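Local coordinates for protein putative alpha-galactosidase (Bacteroides fragilis, PDB 4NZJ) that probably hydrolyses terminal, non-reducing alpha-D-galactose residues from alpha-D-galactosides, as a member of glycoside hydrolase family 27, at residues Leu6-Glu10 and Ser36-Pro40; Ala206-Ala210 and Ala244-Ile249; Trp256-Trp262 and Trp273-Asp278; Met320-Ile325 and Leu358-Asn362; Arg397-Ile403 and Val415-Ala421. All coordinates share one frame; numbering follows the deposited sequence. Where two conformers were deposited one is given.

Contact 1: residues Leu6-Glu10 and Ser36-Pro40; sequences LKVFE and SGQRP
Phe9 and Arg39 meet ring edge to guanidinium face, with their planes 82° apart. Phe9 has CG anti to its carbonyl carbon (chi1 -59°), which stands the ring up beside the arginine; its CD1 lies over one face of the guanidinium, 3.7 Å from Arg39 NH1. Arg39 arrives there by folding back at chi2 (61°). Arg39 NH1 then donates to Gly37 O at 2.9 Å, nearly in the guanidinium plane, and to Thr35 O, while NH2 forms a salt bridge with Asp133. Several partners thus hold the flat group that the phenyl edge rests on.

Val8 serves both neighbours: CG1 lies over one face of the Phe9 ring, toward its rim, and Val8 CG2 touches Ser36 OG at 3.8 Å, a hydroxyl hydrogen-bonded to Asn16. Between the backbones, Gly37 N donates to Val8 O at 2.7 Å. Gln38 CA adds a CH...O contact to Phe9 O at 3.3 Å, and a water links that same carbonyl to Arg39 N. Glu10 OE2 accepts from Lys7 N at 2.9 Å, bracing the type I turn of Lys7-Glu10.

In the Ig-like domain, segment 36-40 carries the chain from strand 28-36 to strand 42-46 of the other sheet. Arg14 of strand 14-15 binds Lys7 O and Glu10 O, while Val8 and Phe9 lean on the loop at Asp133 and Leu134.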
# COMPACT_ATOMS: atom_id res chain seq x y z
N LEU A 6 -14.90 17.24 -5.63
CA LEU A 6 -15.99 16.32 -5.32
C LEU A 6 -15.56 15.31 -4.27
O LEU A 6 -14.49 14.70 -4.38
CB LEU A 6 -16.45 15.57 -6.58
CG LEU A 6 -17.18 16.39 -7.64
CD1 LEU A 6 -17.28 15.60 -8.94
CD2 LEU A 6 -18.57 16.81 -7.16
N LYS A 7 -16.38 15.15 -3.24
CA LYS A 7 -16.14 14.14 -2.21
C LYS A 7 -16.37 12.73 -2.75
O LYS A 7 -16.92 12.55 -3.84
CB LYS A 7 -17.04 14.39 -0.99
CG LYS A 7 -16.74 15.70 -0.28
CD LYS A 7 -17.61 15.90 0.95
CE LYS A 7 -17.26 17.20 1.67
NZ LYS A 7 -18.01 17.35 2.94
N VAL A 8 -15.94 11.74 -1.98
CA VAL A 8 -15.91 10.35 -2.44
C VAL A 8 -17.28 9.79 -2.82
O VAL A 8 -17.38 9.02 -3.77
CB VAL A 8 -15.18 9.43 -1.43
CG1 VAL A 8 -15.95 9.33 -0.11
CG2 VAL A 8 -14.95 8.05 -2.02
N PHE A 9 -18.34 10.18 -2.10
CA PHE A 9 -19.68 9.67 -2.39
C PHE A 9 -20.61 10.73 -2.97
O PHE A 9 -21.81 10.74 -2.70
CB PHE A 9 -20.29 9.02 -1.15
CG PHE A 9 -19.47 7.88 -0.62
CD1 PHE A 9 -19.11 6.82 -1.45
CD2 PHE A 9 -19.06 7.85 0.71
CE1 PHE A 9 -18.36 5.77 -0.97
CE2 PHE A 9 -18.31 6.79 1.19
CZ PHE A 9 -17.96 5.75 0.35
N GLU A 10 -20.06 11.62 -3.79
CA GLU A 10 -20.90 12.56 -4.53
C GLU A 10 -20.46 12.66 -5.98
O GLU A 10 -19.31 12.38 -6.32
CB GLU A 10 -20.92 13.93 -3.86
CG GLU A 10 -19.60 14.69 -3.91
CD GLU A 10 -19.74 16.14 -3.46
OE1 GLU A 10 -20.74 16.80 -3.82
OE2 GLU A 10 -18.83 16.62 -2.75
N SER A 36 -15.63 6.11 -6.87
CA SER A 36 -16.20 7.29 -6.24
C SER A 36 -17.52 7.64 -6.91
O SER A 36 -17.77 7.24 -8.05
CB SER A 36 -15.23 8.47 -6.33
OG SER A 36 -14.01 8.18 -5.69
N GLY A 37 -18.37 8.38 -6.21
CA GLY A 37 -19.62 8.87 -6.78
C GLY A 37 -20.81 8.60 -5.90
O GLY A 37 -20.76 7.76 -5.00
N GLN A 38 -21.91 9.30 -6.16
CA GLN A 38 -23.10 9.12 -5.33
C GLN A 38 -23.65 7.71 -5.51
O GLN A 38 -23.53 7.11 -6.58
CB GLN A 38 -24.15 10.19 -5.61
CG GLN A 38 -25.11 9.90 -6.75
CD GLN A 38 -26.32 10.81 -6.72
OE1 GLN A 38 -26.21 12.00 -6.40
NE2 GLN A 38 -27.49 10.27 -7.05
N ARG A 39 -24.24 7.18 -4.44
CA ARG A 39 -24.93 5.90 -4.47
C ARG A 39 -26.44 6.14 -4.58
O ARG A 39 -26.91 7.22 -4.23
CB ARG A 39 -24.60 5.08 -3.22
CG ARG A 39 -23.44 4.11 -3.39
CD ARG A 39 -22.12 4.78 -3.75
NE ARG A 39 -21.06 3.79 -3.89
CZ ARG A 39 -19.83 4.02 -4.36
NH1 ARG A 39 -19.46 5.23 -4.76
NH2 ARG A 39 -18.97 3.01 -4.43
N PRO A 40 -27.21 5.13 -5.05
CA PRO A 40 -26.80 3.78 -5.43
C PRO A 40 -26.00 3.71 -6.74
O PRO A 40 -26.12 4.58 -7.60
CB PRO A 40 -28.13 3.03 -5.57
CG PRO A 40 -29.12 4.08 -5.89
CD PRO A 40 -28.67 5.31 -5.16
O HOH W 1 -24.11 8.65 -2.16

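Contact 2: residues Ala206-Ala210 and Ala244-Ile249; sequences AKDFA and ATNRSI
Ala210 and Thr245 form the centre of an apolar patch, with Ala210 CB 3.6 Å from Thr245 CB. Thr245 OG1 sits between the backbone N and the carbonyl carbon (chi1 74°), which turns Thr245 CG2 to the helix, 3.9 Å from Ala206 CB. Ile249 CD1 approaches Ala210 CB from further along the loop, at 4.3 Å.

Carbon also packs on carbonyl oxygen. Thr245 CG2 lies 3.5 Å from Ala206 O, and Arg247 CD 3.3 Å from Ala210 O. Lys207 runs past Thr245 in the opposite direction, and Lys207 CE reaches Ala244 O at 3.5 Å.

Polar links are indirect. A water donates to Ala210 O and accepts from Arg247 NH1, 3.0 Å from each. Arg247 is fixed by Val214 O at NE and by a salt bridge from NH2 to Asp215. Thr245 OG1 is hydrogen-bonded to Leu242 O and weakly accepts from Arg247 N.

In the barrel domain the contact presses helix 202-212 against the connection from helix 228-243 to strand 250-254, and Ala206 also touches Ala241 and Leu242 of helix 228-243.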
# COMPACT_ATOMS: atom_id res chain seq x y z
N ALA A 206 1.87 -22.26 6.27
CA ALA A 206 1.38 -21.72 5.00
C ALA A 206 0.08 -22.41 4.57
O ALA A 206 -0.86 -21.74 4.11
CB ALA A 206 2.44 -21.86 3.92
N LYS A 207 0.02 -23.73 4.71
CA LYS A 207 -1.18 -24.48 4.34
C LYS A 207 -2.36 -24.08 5.23
O LYS A 207 -3.49 -23.98 4.75
CB LYS A 207 -0.94 -25.99 4.42
CG LYS A 207 -0.07 -26.52 3.29
CD LYS A 207 -0.74 -26.32 1.94
CE LYS A 207 0.17 -26.72 0.79
NZ LYS A 207 0.91 -27.98 1.08
N ASP A 208 -2.09 -23.85 6.51
CA ASP A 208 -3.15 -23.38 7.41
C ASP A 208 -3.63 -21.99 6.99
O ASP A 208 -4.84 -21.75 6.88
CB ASP A 208 -2.68 -23.36 8.87
CG ASP A 208 -2.70 -24.73 9.53
OD1 ASP A 208 -3.29 -25.69 8.97
OD2 ASP A 208 -2.14 -24.86 10.63
N PHE A 209 -2.68 -21.08 6.74
CA PHE A 209 -3.04 -19.73 6.30
C PHE A 209 -3.93 -19.79 5.06
O PHE A 209 -4.96 -19.11 4.99
CB PHE A 209 -1.80 -18.87 6.01
CG PHE A 209 -0.89 -18.66 7.19
CD1 PHE A 209 -1.38 -18.68 8.49
CD2 PHE A 209 0.46 -18.44 6.99
CE1 PHE A 209 -0.53 -18.49 9.57
CE2 PHE A 209 1.31 -18.24 8.07
CZ PHE A 209 0.82 -18.27 9.36
N ALA A 210 -3.54 -20.61 4.08
CA ALA A 210 -4.31 -20.75 2.85
C ALA A 210 -5.71 -21.32 3.12
O ALA A 210 -6.70 -20.85 2.56
CB ALA A 210 -3.56 -21.60 1.84
N ALA A 244 3.44 -23.08 -2.61
CA ALA A 244 2.97 -24.46 -2.67
C ALA A 244 1.48 -24.57 -2.30
O ALA A 244 0.88 -25.62 -2.50
CB ALA A 244 3.80 -25.36 -1.76
N THR A 245 0.90 -23.50 -1.76
CA THR A 245 -0.53 -23.48 -1.41
C THR A 245 -1.38 -23.18 -2.64
O THR A 245 -0.85 -22.90 -3.71
CB THR A 245 -0.87 -22.42 -0.35
OG1 THR A 245 -0.85 -21.11 -0.93
CG2 THR A 245 0.11 -22.48 0.83
N ASN A 246 -2.70 -23.22 -2.45
CA ASN A 246 -3.64 -22.93 -3.54
C ASN A 246 -4.19 -21.50 -3.53
O ASN A 246 -5.26 -21.24 -4.06
CB ASN A 246 -4.78 -23.96 -3.54
CG ASN A 246 -5.62 -23.92 -2.27
OD1 ASN A 246 -5.38 -23.13 -1.35
ND2 ASN A 246 -6.63 -24.79 -2.22
N ARG A 247 -3.45 -20.57 -2.92
CA ARG A 247 -3.84 -19.16 -2.91
C ARG A 247 -2.73 -18.26 -3.44
O ARG A 247 -1.56 -18.63 -3.41
CB ARG A 247 -4.21 -18.69 -1.50
CG ARG A 247 -5.46 -19.30 -0.92
CD ARG A 247 -5.90 -18.56 0.33
NE ARG A 247 -6.55 -17.28 0.06
CZ ARG A 247 -7.80 -17.14 -0.39
NH1 ARG A 247 -8.56 -18.20 -0.64
NH2 ARG A 247 -8.29 -15.92 -0.59
N SER A 248 -3.12 -17.08 -3.90
CA SER A 248 -2.16 -16.02 -4.20
C SER A 248 -1.90 -15.24 -2.93
O SER A 248 -2.66 -14.32 -2.58
CB SER A 248 -2.71 -15.07 -5.27
OG SER A 248 -2.82 -15.73 -6.52
N ILE A 249 -0.84 -15.60 -2.21
CA ILE A 249 -0.51 -14.95 -0.94
C ILE A 249 0.65 -13.98 -1.11
O ILE A 249 1.78 -14.37 -1.46
CB ILE A 249 -0.21 -15.97 0.17
CG1 ILE A 249 -1.38 -16.95 0.32
CG2 ILE A 249 0.05 -15.24 1.49
CD1 ILE A 249 -1.21 -17.99 1.41
O HOH W 2 -8.05 -21.08 -0.12

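Contact 3: residues Trp256-Trp262 and Trp273-Asp278; sequences WGQREPW and WRVSGD
Trp256, Gly257, Pro261 and Trp262 pack against Trp273-Asp278 by van der Waals and CH...O contacts, where the loop after strand 250-254 folds over the end of the adjacent strand 272-274. The Pro261 carbonyl lies over one face of the Trp273 indole near its rim, while Pro261 CG sits 3.4 Å from Arg274 O. Trp273 NE1 passes 3.5 Å from Trp262 CA but bonds to Asn316. The Trp262 ring meets Val275 with its rim: Trp262 CE3 touches Val275 CG1 at 3.9 Å.

Both segments leave the C-terminal ends of parallel strands in a TIM barrel, the end that carries the active site in this fold; a glycerol, probably from the crystallisation liquor, lies about 5 Å from the Asp278 side chain. Gly257 brings its CA 3.6 Å from Val275 O, and a water donates to both Gly257 O and Val275 O. Arg274, bent at chi2 (-82°) and chi3, carries its NH2 to within 4.1 Å of Trp256 CD1. Arg274 NH2 also forms a salt bridge with Asp278 OD1 at 2.7 Å, using the anti lone pair of the carboxylate oxygen.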
# COMPACT_ATOMS: atom_id res chain seq x y z
N TRP A 256 13.83 -5.36 8.72
CA TRP A 256 14.22 -3.99 9.11
C TRP A 256 15.35 -3.39 8.28
O TRP A 256 15.98 -2.43 8.72
CB TRP A 256 14.55 -3.91 10.60
CG TRP A 256 13.67 -4.78 11.41
CD1 TRP A 256 12.34 -4.62 11.64
CD2 TRP A 256 14.06 -5.97 12.08
NE1 TRP A 256 11.87 -5.65 12.43
CE2 TRP A 256 12.92 -6.49 12.72
CE3 TRP A 256 15.28 -6.65 12.23
CZ2 TRP A 256 12.95 -7.66 13.48
CZ3 TRP A 256 15.31 -7.81 12.99
CH2 TRP A 256 14.15 -8.30 13.60
N GLY A 257 15.57 -3.92 7.09
CA GLY A 257 16.56 -3.39 6.17
C GLY A 257 18.01 -3.68 6.54
O GLY A 257 18.91 -3.07 5.97
N GLN A 258 18.24 -4.60 7.46
CA GLN A 258 19.58 -4.79 8.00
C GLN A 258 20.51 -5.58 7.07
O GLN A 258 21.72 -5.41 7.13
CB GLN A 258 19.50 -5.46 9.37
CG GLN A 258 18.71 -4.61 10.36
CD GLN A 258 18.90 -5.05 11.79
OE1 GLN A 258 19.23 -6.20 12.06
NE2 GLN A 258 18.70 -4.13 12.72
N ARG A 259 19.92 -6.42 6.21
CA ARG A 259 20.69 -7.27 5.30
C ARG A 259 20.51 -6.89 3.82
O ARG A 259 20.60 -7.76 2.95
CB ARG A 259 20.31 -8.73 5.54
CG ARG A 259 20.81 -9.31 6.86
CD ARG A 259 19.81 -10.25 7.51
NE ARG A 259 18.78 -9.48 8.21
CZ ARG A 259 18.75 -9.23 9.51
NH1 ARG A 259 19.68 -9.70 10.34
NH2 ARG A 259 17.77 -8.48 10.01
N GLU A 260 20.26 -5.62 3.54
CA GLU A 260 20.02 -5.15 2.17
C GLU A 260 18.96 -6.00 1.45
O GLU A 260 19.22 -6.55 0.38
CB GLU A 260 21.31 -5.16 1.34
CG GLU A 260 22.49 -4.40 1.91
CD GLU A 260 23.68 -4.41 0.95
OE1 GLU A 260 24.26 -5.48 0.70
OE2 GLU A 260 24.03 -3.33 0.43
N PRO A 261 17.76 -6.11 2.03
CA PRO A 261 16.70 -6.94 1.42
C PRO A 261 16.32 -6.51 0.00
O PRO A 261 15.81 -7.32 -0.78
CB PRO A 261 15.52 -6.74 2.37
CG PRO A 261 15.77 -5.41 2.99
CD PRO A 261 17.25 -5.38 3.20
N TRP A 262 16.55 -5.25 -0.33
CA TRP A 262 16.33 -4.78 -1.69
C TRP A 262 17.16 -5.54 -2.73
O TRP A 262 16.80 -5.55 -3.91
CB TRP A 262 16.57 -3.27 -1.81
CG TRP A 262 17.80 -2.76 -1.13
CD1 TRP A 262 19.03 -2.59 -1.68
CD2 TRP A 262 17.91 -2.33 0.23
NE1 TRP A 262 19.91 -2.09 -0.75
CE2 TRP A 262 19.24 -1.93 0.44
CE3 TRP A 262 17.01 -2.26 1.30
CZ2 TRP A 262 19.70 -1.44 1.67
CZ3 TRP A 262 17.47 -1.79 2.52
CH2 TRP A 262 18.80 -1.39 2.69
N TRP A 273 9.38 -5.39 0.98
CA TRP A 273 10.36 -5.63 2.02
C TRP A 273 10.65 -4.34 2.78
O TRP A 273 10.82 -3.29 2.18
CB TRP A 273 11.66 -6.19 1.43
CG TRP A 273 12.10 -5.44 0.22
CD1 TRP A 273 12.85 -4.30 0.18
CD2 TRP A 273 11.78 -5.77 -1.13
NE1 TRP A 273 13.02 -3.90 -1.12
CE2 TRP A 273 12.37 -4.78 -1.95
CE3 TRP A 273 11.05 -6.80 -1.74
CZ2 TRP A 273 12.26 -4.81 -3.34
CZ3 TRP A 273 10.94 -6.82 -3.12
CH2 TRP A 273 11.54 -5.83 -3.91
N ARG A 274 10.68 -4.45 4.10
CA ARG A 274 11.01 -3.30 4.93
C ARG A 274 12.45 -2.86 4.67
O ARG A 274 13.37 -3.68 4.63
CB ARG A 274 10.76 -3.65 6.40
CG ARG A 274 9.27 -3.72 6.75
CD ARG A 274 8.68 -2.34 7.02
NE ARG A 274 9.41 -1.76 8.13
CZ ARG A 274 9.23 -2.06 9.41
NH1 ARG A 274 8.23 -2.86 9.80
NH2 ARG A 274 10.03 -1.53 10.32
N VAL A 275 12.64 -1.56 4.49
CA VAL A 275 13.97 -1.00 4.24
C VAL A 275 14.61 -0.38 5.48
O VAL A 275 15.76 0.02 5.43
CB VAL A 275 13.96 0.06 3.10
CG1 VAL A 275 13.50 -0.57 1.80
CG2 VAL A 275 13.11 1.27 3.46
N SER A 276 13.86 -0.34 6.58
CA SER A 276 14.30 0.35 7.78
C SER A 276 13.68 -0.22 9.04
O SER A 276 12.75 -1.03 8.98
CB SER A 276 13.92 1.82 7.69
OG SER A 276 12.52 2.01 7.88
N GLY A 277 14.17 0.26 10.17
CA GLY A 277 13.51 0.04 11.45
C GLY A 277 12.16 0.74 11.47
O GLY A 277 11.81 1.49 10.55
N ASP A 278 11.43 0.50 12.55
CA ASP A 278 10.05 0.95 12.66
C ASP A 278 9.92 2.47 12.62
O ASP A 278 10.73 3.18 13.21
CB ASP A 278 9.43 0.44 13.97
CG ASP A 278 9.26 -1.07 14.00
OD1 ASP A 278 9.43 -1.74 12.96
OD2 ASP A 278 8.94 -1.58 15.10
O HOH W 3 18.55 0.10 6.07

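Contact 4: residues Met320-Ile325 and Leu358-Asn362; sequences MLVVGI and LLSGN
Leu321 and Ser360 make a single beta bridge at the seam where the eighth strand of the TIM barrel, 358-360, meets the loop leaving the seventh, 315-317. Leu321 N donates to Leu359 O at 2.8 Å, and Leu321 O accepts a nearly straight bond from Gly361 N at 3.1 Å. Beyond the bridge, residues Val322-Ile325 form a type II turn, with Gly324 at positive phi.

Asn362 reaches this turn because its CG is anti to the backbone N (chi1 -158°). Asn362 ND2 donates to Val323 O at 3.1 Å, on a lone pair in the carbonyl plane, although that oxygen lies 31° out of the asparagine amide plane. Ile325 runs alongside in the opposite direction, its CG1 3.8 Å from Asn362 CG. Leu321 CD1 packs on Leu358 CB at 3.9 Å, and the Leu321 side chain also touches helices 341-353 and 369-375. Across the bridge, the selenium of Met320, a selenomethionine, rests 3.7 Å from Gly361 CA.

Ser360 OG accepts from Asn362 N in an ST turn and gives its own proton to a water, which in turn donates to Leu321 O and Val323 O. One water thus joins three oxygens, each of which has a further partner in the contact. A second water accepts from Asn362 ND2 at 2.8 Å and donates to Gly324 O at 2.9 Å.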
# COMPACT_ATOMS: atom_id res chain seq x y z
N MSE A 320 4.58 1.95 7.89
CA MSE A 320 3.20 2.43 7.87
C MSE A 320 3.03 3.91 7.66
O MSE A 320 3.91 4.72 7.92
CB MSE A 320 2.54 2.04 9.19
CG MSE A 320 3.26 2.63 10.38
SE MSE A 320 2.11 2.42 11.96
CE MSE A 320 3.29 3.23 13.31
N LEU A 321 1.84 4.26 7.16
CA LEU A 321 1.39 5.63 7.15
C LEU A 321 0.93 6.00 8.56
O LEU A 321 0.03 5.37 9.11
CB LEU A 321 0.24 5.83 6.17
CG LEU A 321 0.59 5.72 4.69
CD1 LEU A 321 -0.67 5.60 3.86
CD2 LEU A 321 1.43 6.90 4.24
N VAL A 322 1.55 7.02 9.15
CA VAL A 322 1.18 7.53 10.46
C VAL A 322 0.21 8.72 10.37
O VAL A 322 -0.11 9.34 11.37
CB VAL A 322 2.44 7.94 11.28
CG1 VAL A 322 3.32 6.72 11.52
CG2 VAL A 322 3.23 9.03 10.57
N VAL A 323 -0.25 9.01 9.15
CA VAL A 323 -1.21 10.08 8.89
C VAL A 323 -2.34 10.09 9.91
O VAL A 323 -3.07 9.10 10.05
CB VAL A 323 -1.81 9.97 7.47
CG1 VAL A 323 -2.85 11.05 7.24
CG2 VAL A 323 -0.71 10.03 6.42
N GLY A 324 -2.47 11.20 10.62
CA GLY A 324 -3.58 11.45 11.52
C GLY A 324 -3.48 10.84 12.91
O GLY A 324 -4.36 11.07 13.74
N ILE A 325 -2.41 10.10 13.20
CA ILE A 325 -2.30 9.44 14.51
C ILE A 325 -2.28 10.49 15.62
O ILE A 325 -2.81 10.25 16.71
CB ILE A 325 -1.11 8.45 14.58
CG1 ILE A 325 -1.40 7.26 13.65
CG2 ILE A 325 -0.91 7.95 16.01
CD1 ILE A 325 -0.28 6.24 13.53
N LEU A 358 0.87 1.64 0.88
CA LEU A 358 0.09 2.65 1.60
C LEU A 358 -0.74 1.92 2.65
O LEU A 358 -1.93 1.65 2.44
CB LEU A 358 -0.81 3.45 0.65
CG LEU A 358 -0.10 4.17 -0.50
CD1 LEU A 358 -1.09 4.86 -1.41
CD2 LEU A 358 0.92 5.16 0.04
N LEU A 359 -0.10 1.58 3.76
CA LEU A 359 -0.73 0.81 4.82
C LEU A 359 -0.89 1.72 6.03
O LEU A 359 0.09 2.09 6.68
CB LEU A 359 0.11 -0.42 5.18
CG LEU A 359 0.31 -1.43 4.04
CD1 LEU A 359 1.26 -2.55 4.46
CD2 LEU A 359 -1.01 -2.02 3.60
N SER A 360 -2.13 2.10 6.33
CA SER A 360 -2.40 2.97 7.46
C SER A 360 -2.25 2.22 8.77
O SER A 360 -2.71 1.09 8.90
CB SER A 360 -3.80 3.56 7.39
OG SER A 360 -4.06 4.35 8.54
N GLY A 361 -1.60 2.87 9.74
CA GLY A 361 -1.52 2.37 11.10
C GLY A 361 -2.46 3.09 12.05
O GLY A 361 -2.45 2.83 13.24
N ASN A 362 -3.29 3.99 11.53
CA ASN A 362 -4.23 4.73 12.36
C ASN A 362 -5.50 3.91 12.58
O ASN A 362 -5.73 2.90 11.90
CB ASN A 362 -4.56 6.06 11.68
CG ASN A 362 -5.08 7.13 12.64
OD1 ASN A 362 -5.36 6.87 13.81
ND2 ASN A 362 -5.21 8.34 12.13
O HOH W 4 -2.55 6.58 8.71
O HOH W 5 -6.98 9.73 13.79

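Contact 5: residues Arg397-Ile403 and Val415-Ala421; sequences RSDHYDI and VACFNRA
Arg397 extends from CG to NE after a first torsion that carries CG away from the backbone N (chi1 -170°), and Arg420 bends at chi3 (-78°), so that the two guanidinium groups come face to face. Their centres are 3.6 Å apart and their planes 19° from parallel.

The edge of the Arg420 group is filled with acceptors. Arg420 NH2 donates to Asp402 OD1 at 2.7 Å in a salt bridge lying in the guanidinium plane, and to Ser398 O at 2.9 Å. Arg420 NH1 donates to Asp399 O at 3.0 Å, approaching from above the plane of that carbonyl. The backbone joins in too, with Arg420 N donating to His400 O at 2.9 Å. Arg420, by side chain and backbone together, thus gathers the turn that links strands 393-397 and 401-407.

Further along, the antiparallel hairpin of strands 401-407 and 413-419 takes over. Asp402 and Phe418 are the hydrogen-bonded pair within these segments, with Asp402 N to Phe418 O at 2.8 Å and the reverse bond, Phe418 N to Asp402 O, at 2.9 Å. Their side chains lie side by side, Asp402 OD2 at the phenyl edge, 3.5 Å from Phe418 CD2 and also bonded to Trp404. On the other face Ile403 CD1 packs on Cys417 SG.

The close arginine pair is probably made tolerable by Asp402 on one partner and Glu301, of helix 296-303, on the other.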
# COMPACT_ATOMS: atom_id res chain seq x y z
N ARG A 397 18.54 17.07 -3.50
CA ARG A 397 18.37 17.28 -2.07
C ARG A 397 19.14 18.53 -1.71
O ARG A 397 20.35 18.49 -1.48
CB ARG A 397 18.89 16.09 -1.24
CG ARG A 397 18.48 16.20 0.23
CD ARG A 397 19.36 15.40 1.19
NE ARG A 397 18.79 15.50 2.53
CZ ARG A 397 18.94 16.54 3.35
NH1 ARG A 397 19.67 17.59 3.01
NH2 ARG A 397 18.35 16.52 4.54
N SER A 398 18.45 19.66 -1.70
CA SER A 398 19.08 20.94 -1.41
C SER A 398 19.05 21.20 0.09
O SER A 398 18.58 20.38 0.87
CB SER A 398 18.41 22.08 -2.20
OG SER A 398 17.19 22.48 -1.61
N ASP A 399 19.57 22.35 0.50
CA ASP A 399 19.65 22.68 1.92
C ASP A 399 18.28 22.64 2.59
O ASP A 399 18.15 22.11 3.69
CB ASP A 399 20.30 24.06 2.12
CG ASP A 399 21.80 24.07 1.78
OD1 ASP A 399 22.40 23.00 1.60
OD2 ASP A 399 22.38 25.18 1.71
N HIS A 400 17.25 23.15 1.92
CA HIS A 400 15.92 23.26 2.52
C HIS A 400 14.84 22.41 1.88
O HIS A 400 13.81 22.14 2.51
CB HIS A 400 15.47 24.72 2.51
CG HIS A 400 16.46 25.66 3.15
ND1 HIS A 400 16.75 25.62 4.49
CD2 HIS A 400 17.22 26.64 2.62
CE1 HIS A 400 17.65 26.55 4.77
NE2 HIS A 400 17.95 27.19 3.65
N TYR A 401 15.05 21.97 0.64
CA TYR A 401 14.01 21.26 -0.09
C TYR A 401 14.53 20.13 -0.98
O TYR A 401 15.70 20.14 -1.41
CB TYR A 401 13.16 22.24 -0.92
CG TYR A 401 13.89 22.93 -2.06
CD1 TYR A 401 14.03 22.31 -3.30
CD2 TYR A 401 14.39 24.22 -1.91
CE1 TYR A 401 14.68 22.94 -4.34
CE2 TYR A 401 15.03 24.86 -2.96
CZ TYR A 401 15.18 24.21 -4.17
OH TYR A 401 15.82 24.84 -5.21
N ASP A 402 13.65 19.18 -1.25
CA ASP A 402 13.90 18.09 -2.18
C ASP A 402 13.09 18.31 -3.45
O ASP A 402 11.98 18.87 -3.40
CB ASP A 402 13.38 16.75 -1.66
CG ASP A 402 14.07 16.26 -0.41
OD1 ASP A 402 15.15 16.77 -0.06
OD2 ASP A 402 13.50 15.31 0.18
N ILE A 403 13.62 17.82 -4.56
CA ILE A 403 12.85 17.62 -5.78
C ILE A 403 12.86 16.12 -6.08
O ILE A 403 13.92 15.55 -6.31
CB ILE A 403 13.47 18.35 -6.99
CG1 ILE A 403 13.54 19.86 -6.73
CG2 ILE A 403 12.68 18.08 -8.26
CD1 ILE A 403 12.20 20.49 -6.46
N VAL A 415 6.38 15.46 -10.49
CA VAL A 415 7.45 16.17 -9.81
C VAL A 415 6.92 16.67 -8.47
O VAL A 415 5.92 17.37 -8.43
CB VAL A 415 7.95 17.36 -10.66
CG1 VAL A 415 8.99 18.18 -9.90
CG2 VAL A 415 8.52 16.87 -11.99
N ALA A 416 7.60 16.31 -7.39
CA ALA A 416 7.22 16.76 -6.05
C ALA A 416 8.29 17.69 -5.51
O ALA A 416 9.47 17.32 -5.47
CB ALA A 416 7.05 15.57 -5.12
N CYS A 417 7.88 18.89 -5.11
CA CYS A 417 8.76 19.86 -4.47
C CYS A 417 8.45 19.84 -2.99
O CYS A 417 7.35 20.20 -2.59
CB CYS A 417 8.52 21.25 -5.04
SG CYS A 417 8.72 21.36 -6.82
N PHE A 418 9.40 19.39 -2.19
CA PHE A 418 9.16 19.13 -0.78
C PHE A 418 10.04 20.00 0.09
O PHE A 418 11.26 19.88 0.07
CB PHE A 418 9.40 17.65 -0.48
CG PHE A 418 9.44 17.31 0.98
CD1 PHE A 418 8.46 17.77 1.85
CD2 PHE A 418 10.45 16.49 1.48
CE1 PHE A 418 8.49 17.44 3.20
CE2 PHE A 418 10.49 16.16 2.83
CZ PHE A 418 9.51 16.63 3.69
N ASN A 419 9.40 20.89 0.83
CA ASN A 419 10.07 21.76 1.77
C ASN A 419 10.25 21.05 3.11
O ASN A 419 9.29 20.85 3.84
CB ASN A 419 9.25 23.04 1.97
CG ASN A 419 9.91 24.02 2.90
OD1 ASN A 419 11.11 23.94 3.16
ND2 ASN A 419 9.14 24.98 3.39
N ARG A 420 11.49 20.67 3.42
CA ARG A 420 11.83 20.08 4.72
C ARG A 420 11.77 21.09 5.86
O ARG A 420 11.52 20.73 7.00
CB ARG A 420 13.24 19.51 4.71
CG ARG A 420 13.32 18.01 4.66
CD ARG A 420 14.77 17.58 4.52
NE ARG A 420 15.19 17.74 3.13
CZ ARG A 420 16.06 18.65 2.67
NH1 ARG A 420 16.65 19.53 3.48
NH2 ARG A 420 16.33 18.69 1.37
N ALA A 421 12.03 22.35 5.52
CA ALA A 421 12.30 23.39 6.51
C ALA A 421 11.07 23.88 7.26
O ALA A 421 9.93 23.72 6.81
CB ALA A 421 12.99 24.57 5.84

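Followed from the N terminus, the five contacts stand in series: each closes before the next opens, and none nest or cross. In contact 1 the loop after strand 28-36 of the Ig-like domain returns to the start of the chain. Contacts 2, 3 and 4 all lie in the barrel: contact 2 spans 33 residues to join a helix with a later helix-to-strand loop, contact 3 closes a short loop between adjacent strands, and contact 4 spans 32 residues to join the last two strand regions. Contact 5 closes a hairpin in the C-terminal sandwich. Contacts 3 and 4 reach the same sheet, their nearest atoms about 6 Å apart; contacts 2 and 5 have centres about 43 Å apart.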